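Side-chain contacts in glycosyltransferase Gtf1 (PDB 4PQG), which is a glycosyltransferase of the GT-B class, pairing two domains built on parallel beta sheets with an added extended antiparallel beta-sheet domain: residues D91-F96 with L110-F115; V235-A240 with D278-F283; N446-P451 with E475-A480. All coordinates share one frame; numbering follows the deposited sequence.

Contact 1: D91-F96 with L110-F115; sequences DVLAYF and LRVFFF
Leu93 on the short helix 89-93 faces Val112 on strand 109-114, and their CA atoms, 8.8 Å apart, are the nearest pair across the two segments. That spacing leaves the meeting to the side chains. Leu93 and Val112 reach toward one another tip to tip. The two branches of the leucine share one methyl of the valine: Leu93 CD2 comes to 4.0 Å from Val112 CG1, and Leu93 CD1 stands 4.1 Å from the same carbon. Val112 sets CG1 opposite its own backbone N (chi1 174°), and it is this methyl that meets the helix. Two residues further along the strand, Phe114 projects from the same side of the sheet, and its ring end flanks the leucine more loosely, Leu93 CD2 being 4.4 Å from Phe114 CZ at an oblique approach. The residue types suit their places. A beta-branched valine fits the extended strand, the forked leucine fits the helix and spreads over its neighbours, and phenylalanine is long enough for its ring end to approach Leu93 CD2 as well. All the atoms that meet are carbon, so the link is purely apolar. The arrangement extends beyond this trio. Val92 and Phe96 rest on the neighbouring strands, with the Phe96 ring almost parallel to that of Tyr138, while the Phe114 ring also takes part in a cation-pi contact with Lys119. In the sheet itself Val112 is bonded through its backbone to Val121. A short helix is thus laid, by its apolar residues, across one face of a long antiparallel meander whose consecutive strands are neighbours, the architecture of the GtfA extended beta-sheet domain.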
loop_
_atom_site.group_PDB
_atom_site.type_symbol
_atom_site.label_atom_id
_atom_site.label_comp_id
_atom_site.label_asym_id
_atom_site.label_seq_id
_atom_site.Cartn_x
_atom_site.Cartn_y
_atom_site.Cartn_z
ATOM N N ASP A 91 -8.162 25.517 -19.432
ATOM C CA ASP A 91 -6.954 24.911 -19.995
ATOM C C ASP A 91 -7.296 23.651 -20.762
ATOM O O ASP A 91 -6.730 23.403 -21.826
ATOM C CB ASP A 91 -5.957 24.540 -18.901
ATOM C CG ASP A 91 -5.408 25.736 -18.175
ATOM O OD1 ASP A 91 -5.254 26.809 -18.798
ATOM O OD2 ASP A 91 -5.109 25.580 -16.972
ATOM N N VAL A 92 -8.215 22.859 -20.210
ATOM C CA VAL A 92 -8.642 21.594 -20.828
ATOM C C VAL A 92 -9.384 21.817 -22.132
ATOM O O VAL A 92 -9.091 21.159 -23.143
ATOM C CB VAL A 92 -9.526 20.744 -19.875
ATOM C CG1 VAL A 92 -10.267 19.654 -20.636
ATOM C CG2 VAL A 92 -8.677 20.131 -18.789
ATOM N N LEU A 93 -10.326 22.754 -22.129
ATOM C CA LEU A 93 -11.147 23.005 -23.313
ATOM C C LEU A 93 -10.335 23.567 -24.492
ATOM O O LEU A 93 -10.774 23.485 -25.648
ATOM C CB LEU A 93 -12.337 23.911 -22.974
ATOM C CG LEU A 93 -13.343 23.402 -21.927
ATOM C CD1 LEU A 93 -14.406 24.455 -21.598
ATOM C CD2 LEU A 93 -13.988 22.066 -22.319
ATOM N N ALA A 94 -9.149 24.110 -24.200
ATOM C CA ALA A 94 -8.227 24.600 -25.230
ATOM C C ALA A 94 -7.674 23.462 -26.103
ATOM O O ALA A 94 -7.281 23.681 -27.245
ATOM C CB ALA A 94 -7.079 25.382 -24.594
ATOM N N TYR A 95 -7.630 22.251 -25.555
ATOM C CA TYR A 95 -7.193 21.081 -26.326
ATOM C C TYR A 95 -8.264 20.638 -27.336
ATOM O O TYR A 95 -7.963 19.991 -28.340
ATOM C CB TYR A 95 -6.833 19.923 -25.396
ATOM C CG TYR A 95 -5.540 20.103 -24.618
ATOM C CD1 TYR A 95 -4.328 19.590 -25.102
ATOM C CD2 TYR A 95 -5.527 20.778 -23.395
ATOM C CE1 TYR A 95 -3.141 19.759 -24.389
ATOM C CE2 TYR A 95 -4.350 20.958 -22.679
ATOM C CZ TYR A 95 -3.157 20.440 -23.175
ATOM O OH TYR A 95 -1.986 20.590 -22.450
ATOM N N PHE A 96 -9.515 20.993 -27.065
ATOM C CA PHE A 96 -10.620 20.607 -27.932
ATOM C C PHE A 96 -11.144 21.848 -28.657
ATOM O O PHE A 96 -10.843 22.974 -28.270
ATOM C CB PHE A 96 -11.697 19.870 -27.117
ATOM C CG PHE A 96 -11.132 18.788 -26.214
ATOM C CD1 PHE A 96 -10.709 17.557 -26.738
ATOM C CD2 PHE A 96 -10.989 19.003 -24.839
ATOM C CE1 PHE A 96 -10.183 16.566 -25.910
ATOM C CE2 PHE A 96 -10.456 18.012 -24.014
ATOM C CZ PHE A 96 -10.050 16.795 -24.548
ATOM N N LEU A 110 -17.990 16.979 -14.743
ATOM C CA LEU A 110 -18.454 18.157 -15.478
ATOM C C LEU A 110 -18.499 17.883 -16.973
ATOM O O LEU A 110 -17.464 17.663 -17.617
ATOM C CB LEU A 110 -17.575 19.376 -15.177
ATOM C CG LEU A 110 -17.990 20.747 -15.740
ATOM C CD1 LEU A 110 -19.186 21.331 -14.983
ATOM C CD2 LEU A 110 -16.825 21.733 -15.699
ATOM N N ARG A 111 -19.703 17.878 -17.526
ATOM C CA ARG A 111 -19.858 17.661 -18.947
ATOM C C ARG A 111 -20.113 18.984 -19.653
ATOM O O ARG A 111 -21.030 19.726 -19.287
ATOM C CB ARG A 111 -20.967 16.649 -19.228
ATOM C CG ARG A 111 -21.009 16.212 -20.676
ATOM C CD ARG A 111 -21.720 14.889 -20.833
ATOM N NE ARG A 111 -20.980 13.798 -20.204
ATOM C CZ ARG A 111 -21.377 12.530 -20.204
ATOM N NH1 ARG A 111 -22.517 12.191 -20.802
ATOM N NH2 ARG A 111 -20.635 11.604 -19.608
ATOM N N VAL A 112 -19.282 19.267 -20.654
ATOM C CA VAL A 112 -19.333 20.498 -21.415
ATOM C C VAL A 112 -19.847 20.175 -22.813
ATOM O O VAL A 112 -19.264 19.362 -23.552
ATOM C CB VAL A 112 -17.952 21.187 -21.438
ATOM C CG1 VAL A 112 -17.940 22.414 -22.347
ATOM C CG2 VAL A 112 -17.531 21.558 -20.023
ATOM N N PHE A 113 -20.973 20.798 -23.151
ATOM C CA PHE A 113 -21.641 20.569 -24.419
ATOM C C PHE A 113 -21.317 21.687 -25.393
ATOM O O PHE A 113 -20.936 22.790 -24.995
ATOM C CB PHE A 113 -23.156 20.440 -24.222
ATOM C CG PHE A 113 -23.574 19.206 -23.463
ATOM C CD1 PHE A 113 -23.775 17.996 -24.125
ATOM C CD2 PHE A 113 -23.781 19.252 -22.086
ATOM C CE1 PHE A 113 -24.167 16.859 -23.431
ATOM C CE2 PHE A 113 -24.179 18.116 -21.388
ATOM C CZ PHE A 113 -24.375 16.922 -22.064
ATOM N N PHE A 114 -21.456 21.374 -26.673
ATOM C CA PHE A 114 -21.130 22.292 -27.739
ATOM C C PHE A 114 -22.323 22.461 -28.685
ATOM O O PHE A 114 -23.284 21.672 -28.651
ATOM C CB PHE A 114 -19.872 21.815 -28.475
ATOM C CG PHE A 114 -18.626 21.862 -27.626
ATOM C CD1 PHE A 114 -17.773 22.959 -27.675
ATOM C CD2 PHE A 114 -18.307 20.813 -26.761
ATOM C CE1 PHE A 114 -16.631 23.016 -26.885
ATOM C CE2 PHE A 114 -17.163 20.866 -25.973
ATOM C CZ PHE A 114 -16.332 21.972 -26.028
ATOM N N PHE A 115 -22.268 23.513 -29.500
ATOM C CA PHE A 115 -23.293 23.761 -30.518
ATOM C C PHE A 115 -23.215 22.724 -31.622
ATOM O O PHE A 115 -24.246 22.298 -32.148
ATOM C CB PHE A 115 -23.171 25.171 -31.074
ATOM C CG PHE A 115 -23.492 26.230 -30.069
ATOM C CD1 PHE A 115 -24.815 26.464 -29.691
ATOM C CD2 PHE A 115 -22.479 26.976 -29.480
ATOM C CE1 PHE A 115 -25.118 27.436 -28.752
ATOM C CE2 PHE A 115 -22.775 27.953 -28.541
ATOM C CZ PHE A 115 -24.099 28.184 -28.177
#

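Contact 2: V235-A240 with D278-F283; sequences VVFEEA and DKVDFF
Phe237, projecting from helix 233-240, drives its ring into the turn at Lys279 and Val280 just ahead of strand 282-285. The tight part is at the far end of the ring: Phe237 CZ lies 3.5 Å from Val280 CG2, and Phe237 CE1 is almost as near. Val280 has its two methyls divided between two rings. While CG2 meets Phe237, CG1 sits 3.8 Å above the centre of one face of the Phe283 ring. A branched residue with two methyls suits such a place between aromatics. The Phe237 ring is further confined by Tyr272, edge-to-face, and by Leu245 and Leu226 of the parallel sheet; its chi1 of -92° departs from the usual staggered value.

Toward solvent the packing thins to the root of one side chain. Lys279 CB touches Phe237 CD1 at 3.7 Å, but beyond that carbon the lysine bends away. Its NZ makes a salt bridge of 3.1 Å with OD2 of the adjacent Asp278, arriving on the syn side and 33° out of the carboxylate plane. Lysine thus lends its aliphatic base to the ring and spends its charge at the exposed surface. Gln241 NE2 bonds to the carbonyls of both Phe237 and Lys279, tying the two backbones. The chemistry therefore implies cohesion by apolar burial, with the charges kept in a local pair at the margin.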
loop_
_atom_site.group_PDB
_atom_site.type_symbol
_atom_site.label_atom_id
_atom_site.label_comp_id
_atom_site.label_asym_id
_atom_site.label_seq_id
_atom_site.Cartn_x
_atom_site.Cartn_y
_atom_site.Cartn_z
ATOM N N VAL A 235 13.850 -9.199 -14.898
ATOM C CA VAL A 235 14.467 -7.986 -15.455
ATOM C C VAL A 235 15.091 -7.129 -14.354
ATOM O O VAL A 235 16.200 -6.610 -14.513
ATOM C CB VAL A 235 13.429 -7.166 -16.259
ATOM C CG1 VAL A 235 14.004 -5.822 -16.642
ATOM C CG2 VAL A 235 13.002 -7.947 -17.502
ATOM N N VAL A 236 14.388 -6.982 -13.235
ATOM C CA VAL A 236 14.945 -6.278 -12.076
ATOM C C VAL A 236 16.210 -6.994 -11.534
ATOM O O VAL A 236 17.242 -6.356 -11.288
ATOM C CB VAL A 236 13.871 -6.083 -10.970
ATOM C CG1 VAL A 236 14.471 -5.481 -9.703
ATOM C CG2 VAL A 236 12.765 -5.186 -11.478
ATOM N N PHE A 237 16.120 -8.315 -11.376
ATOM C CA PHE A 237 17.223 -9.133 -10.883
ATOM C C PHE A 237 18.451 -8.964 -11.769
ATOM O O PHE A 237 19.547 -8.679 -11.270
ATOM C CB PHE A 237 16.826 -10.626 -10.775
ATOM C CG PHE A 237 16.289 -11.027 -9.412
ATOM C CD1 PHE A 237 16.747 -12.187 -8.785
ATOM C CD2 PHE A 237 15.329 -10.248 -8.756
ATOM C CE1 PHE A 237 16.275 -12.562 -7.531
ATOM C CE2 PHE A 237 14.847 -10.623 -7.497
ATOM C CZ PHE A 237 15.323 -11.783 -6.884
ATOM N N GLU A 238 18.253 -9.089 -13.081
ATOM C CA GLU A 238 19.358 -9.034 -14.023
ATOM C C GLU A 238 20.029 -7.666 -14.029
ATOM O O GLU A 238 21.262 -7.569 -13.935
ATOM C CB GLU A 238 18.873 -9.395 -15.421
ATOM C CG GLU A 238 18.638 -10.882 -15.601
ATOM C CD GLU A 238 18.001 -11.211 -16.934
ATOM O OE1 GLU A 238 17.643 -10.277 -17.687
ATOM O OE2 GLU A 238 17.852 -12.406 -17.231
ATOM N N GLU A 239 19.220 -6.613 -14.108
ATOM C CA GLU A 239 19.736 -5.259 -14.202
ATOM C C GLU A 239 20.280 -4.718 -12.892
ATOM O O GLU A 239 21.049 -3.756 -12.891
ATOM C CB GLU A 239 18.671 -4.309 -14.757
ATOM C CG GLU A 239 18.190 -4.675 -16.154
ATOM C CD GLU A 239 19.326 -4.711 -17.158
ATOM O OE1 GLU A 239 20.187 -3.797 -17.106
ATOM O OE2 GLU A 239 19.349 -5.644 -17.985
ATOM N N ALA A 240 19.887 -5.333 -11.780
ATOM C CA ALA A 240 20.356 -4.902 -10.467
ATOM C C ALA A 240 21.717 -5.501 -10.097
ATOM O O ALA A 240 22.321 -5.070 -9.119
ATOM C CB ALA A 240 19.328 -5.235 -9.393
ATOM N N ASP A 278 20.535 -16.720 -4.968
ATOM C CA ASP A 278 21.945 -16.482 -5.321
ATOM C C ASP A 278 22.194 -15.113 -5.967
ATOM O O ASP A 278 23.324 -14.616 -5.944
ATOM C CB ASP A 278 22.467 -17.599 -6.227
ATOM C CG ASP A 278 21.655 -17.737 -7.503
ATOM O OD1 ASP A 278 20.410 -17.823 -7.416
ATOM O OD2 ASP A 278 22.257 -17.743 -8.598
ATOM N N LYS A 279 21.146 -14.497 -6.528
ATOM C CA LYS A 279 21.262 -13.177 -7.167
ATOM C C LYS A 279 20.999 -12.013 -6.214
ATOM O O LYS A 279 21.228 -10.850 -6.557
ATOM C CB LYS A 279 20.313 -13.074 -8.369
ATOM C CG LYS A 279 20.541 -14.103 -9.471
ATOM C CD LYS A 279 21.937 -14.027 -10.093
ATOM C CE LYS A 279 22.038 -14.850 -11.378
ATOM N NZ LYS A 279 21.519 -16.237 -11.207
ATOM N N VAL A 280 20.517 -12.331 -5.017
ATOM C CA VAL A 280 20.129 -11.337 -4.024
ATOM C C VAL A 280 21.267 -11.139 -3.019
ATOM O O VAL A 280 21.752 -12.112 -2.445
ATOM C CB VAL A 280 18.846 -11.793 -3.277
ATOM C CG1 VAL A 280 18.433 -10.808 -2.209
ATOM C CG2 VAL A 280 17.693 -12.007 -4.257
ATOM N N ASP A 281 21.657 -9.880 -2.800
ATOM C CA ASP A 281 22.698 -9.543 -1.826
ATOM C C ASP A 281 22.233 -9.779 -0.389
ATOM O O ASP A 281 22.946 -10.400 0.387
ATOM C CB ASP A 281 23.190 -8.118 -2.035
ATOM C CG ASP A 281 23.941 -7.970 -3.341
ATOM O OD1 ASP A 281 25.045 -8.535 -3.459
ATOM O OD2 ASP A 281 23.410 -7.336 -4.268
ATOM N N PHE A 282 21.025 -9.311 -0.052
ATOM C CA PHE A 282 20.391 -9.691 1.213
ATOM C C PHE A 282 18.865 -9.619 1.198
ATOM O O PHE A 282 18.290 -8.833 0.462
ATOM C CB PHE A 282 20.943 -8.888 2.396
ATOM C CG PHE A 282 20.768 -7.403 2.284
ATOM C CD1 PHE A 282 19.763 -6.758 2.990
ATOM C CD2 PHE A 282 21.659 -6.631 1.527
ATOM C CE1 PHE A 282 19.623 -5.378 2.922
ATOM C CE2 PHE A 282 21.521 -5.254 1.450
ATOM C CZ PHE A 282 20.504 -4.623 2.155
ATOM N N PHE A 283 18.230 -10.473 1.994
ATOM C CA PHE A 283 16.797 -10.359 2.238
ATOM C C PHE A 283 16.568 -9.567 3.520
ATOM O O PHE A 283 17.359 -9.666 4.466
ATOM C CB PHE A 283 16.160 -11.737 2.346
ATOM C CG PHE A 283 16.210 -12.537 1.069
ATOM C CD1 PHE A 283 15.151 -12.477 0.152
ATOM C CD2 PHE A 283 17.302 -13.355 0.775
ATOM C CE1 PHE A 283 15.193 -13.214 -1.023
ATOM C CE2 PHE A 283 17.348 -14.091 -0.397
ATOM C CZ PHE A 283 16.285 -14.023 -1.294
#

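Contact 3: N446-P451 with E475-A480; sequences NGYLIP and ENRLEA
Tyr448 and Glu475 are joined through water. The phenol OH lies 4.4 Å from Glu475 OE1, too far for a direct bond, and a single water fills the interval: it is 2.6 Å from Tyr448 OH and donates to Glu475 OE1 at 3.0 Å. The water sits at the edge of the tyrosine ring and in its plane. Glu475 OE1 also accepts from Gln471 NE2, on the helix that ends just before it, so this oxygen has two donors, which probably steadies the carboxylate. Tyrosine suits its place because the long phenol carries a hydroxyl from a buried strand position out to the water, and the exposed glutamate offers that water an acceptor.

The Tyr448 ring has a charged neighbour as well, Lys468 of helix 458-474, in a cation-pi contact.

Van der Waals contact is slight and falls to Arg477. Tyr448 OH stands 4.0 Å from Arg477 CG, with the two side chains crossing at about a right angle and the guanidinium plane turned 73° from the ring. Bends at chi2 and chi3 fold the arginine back, and its NH2 bonds to the carbonyl O of Gly444. It is therefore the aliphatic part of the arginine that faces the phenol, while its charge is engaged with a backbone oxygen.

Backbone conformation sets the scene on both sides. Gly447, with phi 146° and psi -149°, a conformation open to glycine, begins the edge strand of the six-stranded parallel sheet. Asn476, with positive phi, is the C-prime residue of a Schellman motif that ends helix 458-474 and swings the chain into helix 478-489.

The contact buries little surface, and its one polar link is the water between Tyr448 OH and Glu475 OE1: a hydroxyl and an acid share one solvent molecule.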
loop_
_atom_site.group_PDB
_atom_site.type_symbol
_atom_site.label_atom_id
_atom_site.label_comp_id
_atom_site.label_asym_id
_atom_site.label_seq_id
_atom_site.Cartn_x
_atom_site.Cartn_y
_atom_site.Cartn_z
ATOM N N ASN A 446 0.147 -6.707 28.263
ATOM C CA ASN A 446 -0.395 -5.583 27.493
ATOM C C ASN A 446 -1.641 -5.955 26.695
ATOM O O ASN A 446 -2.011 -5.276 25.740
ATOM C CB ASN A 446 0.691 -4.921 26.610
ATOM C CG ASN A 446 1.023 -5.733 25.376
ATOM O OD1 ASN A 446 1.217 -6.952 25.450
ATOM N ND2 ASN A 446 1.099 -5.058 24.221
ATOM N N GLY A 447 -2.304 -7.022 27.119
ATOM C CA GLY A 447 -3.481 -7.509 26.416
ATOM C C GLY A 447 -3.514 -9.012 26.513
ATOM O O GLY A 447 -3.034 -9.593 27.505
ATOM N N TYR A 448 -4.072 -9.644 25.484
ATOM C CA TYR A 448 -4.236 -11.095 25.462
ATOM C C TYR A 448 -3.960 -11.740 24.107
ATOM O O TYR A 448 -4.372 -11.232 23.068
ATOM C CB TYR A 448 -5.648 -11.473 25.856
ATOM C CG TYR A 448 -6.091 -11.017 27.217
ATOM C CD1 TYR A 448 -5.511 -11.538 28.384
ATOM C CD2 TYR A 448 -7.120 -10.085 27.343
ATOM C CE1 TYR A 448 -5.940 -11.117 29.638
ATOM C CE2 TYR A 448 -7.558 -9.673 28.585
ATOM C CZ TYR A 448 -6.970 -10.192 29.724
ATOM O OH TYR A 448 -7.421 -9.756 30.947
ATOM N N LEU A 449 -3.277 -12.875 24.147
ATOM C CA LEU A 449 -3.139 -13.731 23.008
ATOM C C LEU A 449 -4.169 -14.852 23.110
ATOM O O LEU A 449 -4.219 -15.573 24.097
ATOM C CB LEU A 449 -1.719 -14.289 22.923
ATOM C CG LEU A 449 -0.628 -13.309 22.476
ATOM C CD1 LEU A 449 0.753 -13.918 22.687
ATOM C CD2 LEU A 449 -0.795 -12.898 21.025
ATOM N N ILE A 450 -4.999 -14.975 22.086
ATOM C CA ILE A 450 -6.036 -15.997 22.053
ATOM C C ILE A 450 -5.574 -17.180 21.208
ATOM O O ILE A 450 -5.192 -16.992 20.057
ATOM C CB ILE A 450 -7.363 -15.404 21.538
ATOM C CG1 ILE A 450 -7.810 -14.289 22.499
ATOM C CG2 ILE A 450 -8.422 -16.495 21.347
ATOM C CD1 ILE A 450 -9.105 -13.594 22.148
ATOM N N PRO A 451 -5.601 -18.406 21.780
ATOM C CA PRO A 451 -5.203 -19.593 21.024
ATOM C C PRO A 451 -5.999 -19.649 19.740
ATOM O O PRO A 451 -7.177 -19.325 19.742
ATOM C CB PRO A 451 -5.617 -20.758 21.937
ATOM C CG PRO A 451 -5.673 -20.169 23.302
ATOM C CD PRO A 451 -6.111 -18.750 23.117
ATOM N N GLU A 475 -11.663 -7.210 35.198
ATOM C CA GLU A 475 -10.497 -7.332 36.081
ATOM C C GLU A 475 -9.660 -6.045 36.153
ATOM O O GLU A 475 -8.546 -6.056 36.685
ATOM C CB GLU A 475 -9.625 -8.536 35.694
ATOM C CG GLU A 475 -10.393 -9.850 35.610
ATOM C CD GLU A 475 -9.499 -11.066 35.470
ATOM O OE1 GLU A 475 -8.326 -10.924 35.070
ATOM O OE2 GLU A 475 -9.975 -12.186 35.754
ATOM N N ASN A 476 -10.200 -4.946 35.620
ATOM C CA ASN A 476 -9.572 -3.626 35.719
ATOM C C ASN A 476 -8.143 -3.572 35.196
ATOM O O ASN A 476 -7.268 -2.998 35.842
ATOM C CB ASN A 476 -9.590 -3.138 37.173
ATOM C CG ASN A 476 -10.564 -2.012 37.389
ATOM O OD1 ASN A 476 -11.768 -2.240 37.561
ATOM N ND2 ASN A 476 -10.052 -0.778 37.382
ATOM N N ARG A 477 -7.903 -4.175 34.035
ATOM C CA ARG A 477 -6.536 -4.335 33.543
ATOM C C ARG A 477 -6.044 -3.175 32.662
ATOM O O ARG A 477 -4.861 -3.115 32.326
ATOM C CB ARG A 477 -6.360 -5.687 32.827
ATOM C CG ARG A 477 -6.806 -6.912 33.632
ATOM C CD ARG A 477 -5.759 -7.390 34.629
ATOM N NE ARG A 477 -4.526 -7.789 33.961
ATOM C CZ ARG A 477 -3.363 -7.157 34.089
ATOM N NH1 ARG A 477 -3.249 -6.111 34.899
ATOM N NH2 ARG A 477 -2.298 -7.584 33.428
ATOM N N LEU A 478 -6.938 -2.247 32.331
ATOM C CA LEU A 478 -6.666 -1.240 31.293
ATOM C C LEU A 478 -5.454 -0.326 31.563
ATOM O O LEU A 478 -4.600 -0.162 30.686
ATOM C CB LEU A 478 -7.925 -0.416 30.973
ATOM C CG LEU A 478 -7.761 0.704 29.933
ATOM C CD1 LEU A 478 -7.444 0.159 28.538
ATOM C CD2 LEU A 478 -8.993 1.596 29.902
ATOM N N GLU A 479 -5.368 0.253 32.764
ATOM C CA GLU A 479 -4.221 1.098 33.120
ATOM C C GLU A 479 -2.888 0.371 32.991
ATOM O O GLU A 479 -1.968 0.862 32.320
ATOM C CB GLU A 479 -4.359 1.663 34.533
ATOM C CG GLU A 479 -5.280 2.866 34.646
ATOM C CD GLU A 479 -5.024 3.683 35.910
ATOM O OE1 GLU A 479 -4.226 3.243 36.773
ATOM O OE2 GLU A 479 -5.620 4.778 36.041
ATOM N N ALA A 480 -2.779 -0.790 33.627
ATOM C CA ALA A 480 -1.542 -1.568 33.596
ATOM C C ALA A 480 -1.160 -2.005 32.162
ATOM O O ALA A 480 0.015 -1.978 31.780
ATOM C CB ALA A 480 -1.660 -2.786 34.505
HETATM O O HOH W 1 -6.137 -10.789 33.005
#

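How the contacts relate
The three contacts belong to three different sheets and follow one another along the chain without touching. Contact 1 lies in the antiparallel extension, contact 2 beside the seven-stranded parallel sheet and contact 3 at the edge of the six-stranded one. Contacts 1 and 3 are on opposite sides of the chain's centre, their own centres about 61 Å apart. Contact 2 is closer to each, its centre about 49 Å from that of contact 1 and about 44 Å from that of contact 3. UDP is bound between the two parallel-sheet domains, as in other GT-B proteins. Segments 446-451 and 475-480 contribute nothing to its pocket, whose residues end at 420; contact 3 therefore concerns the framework of its domain.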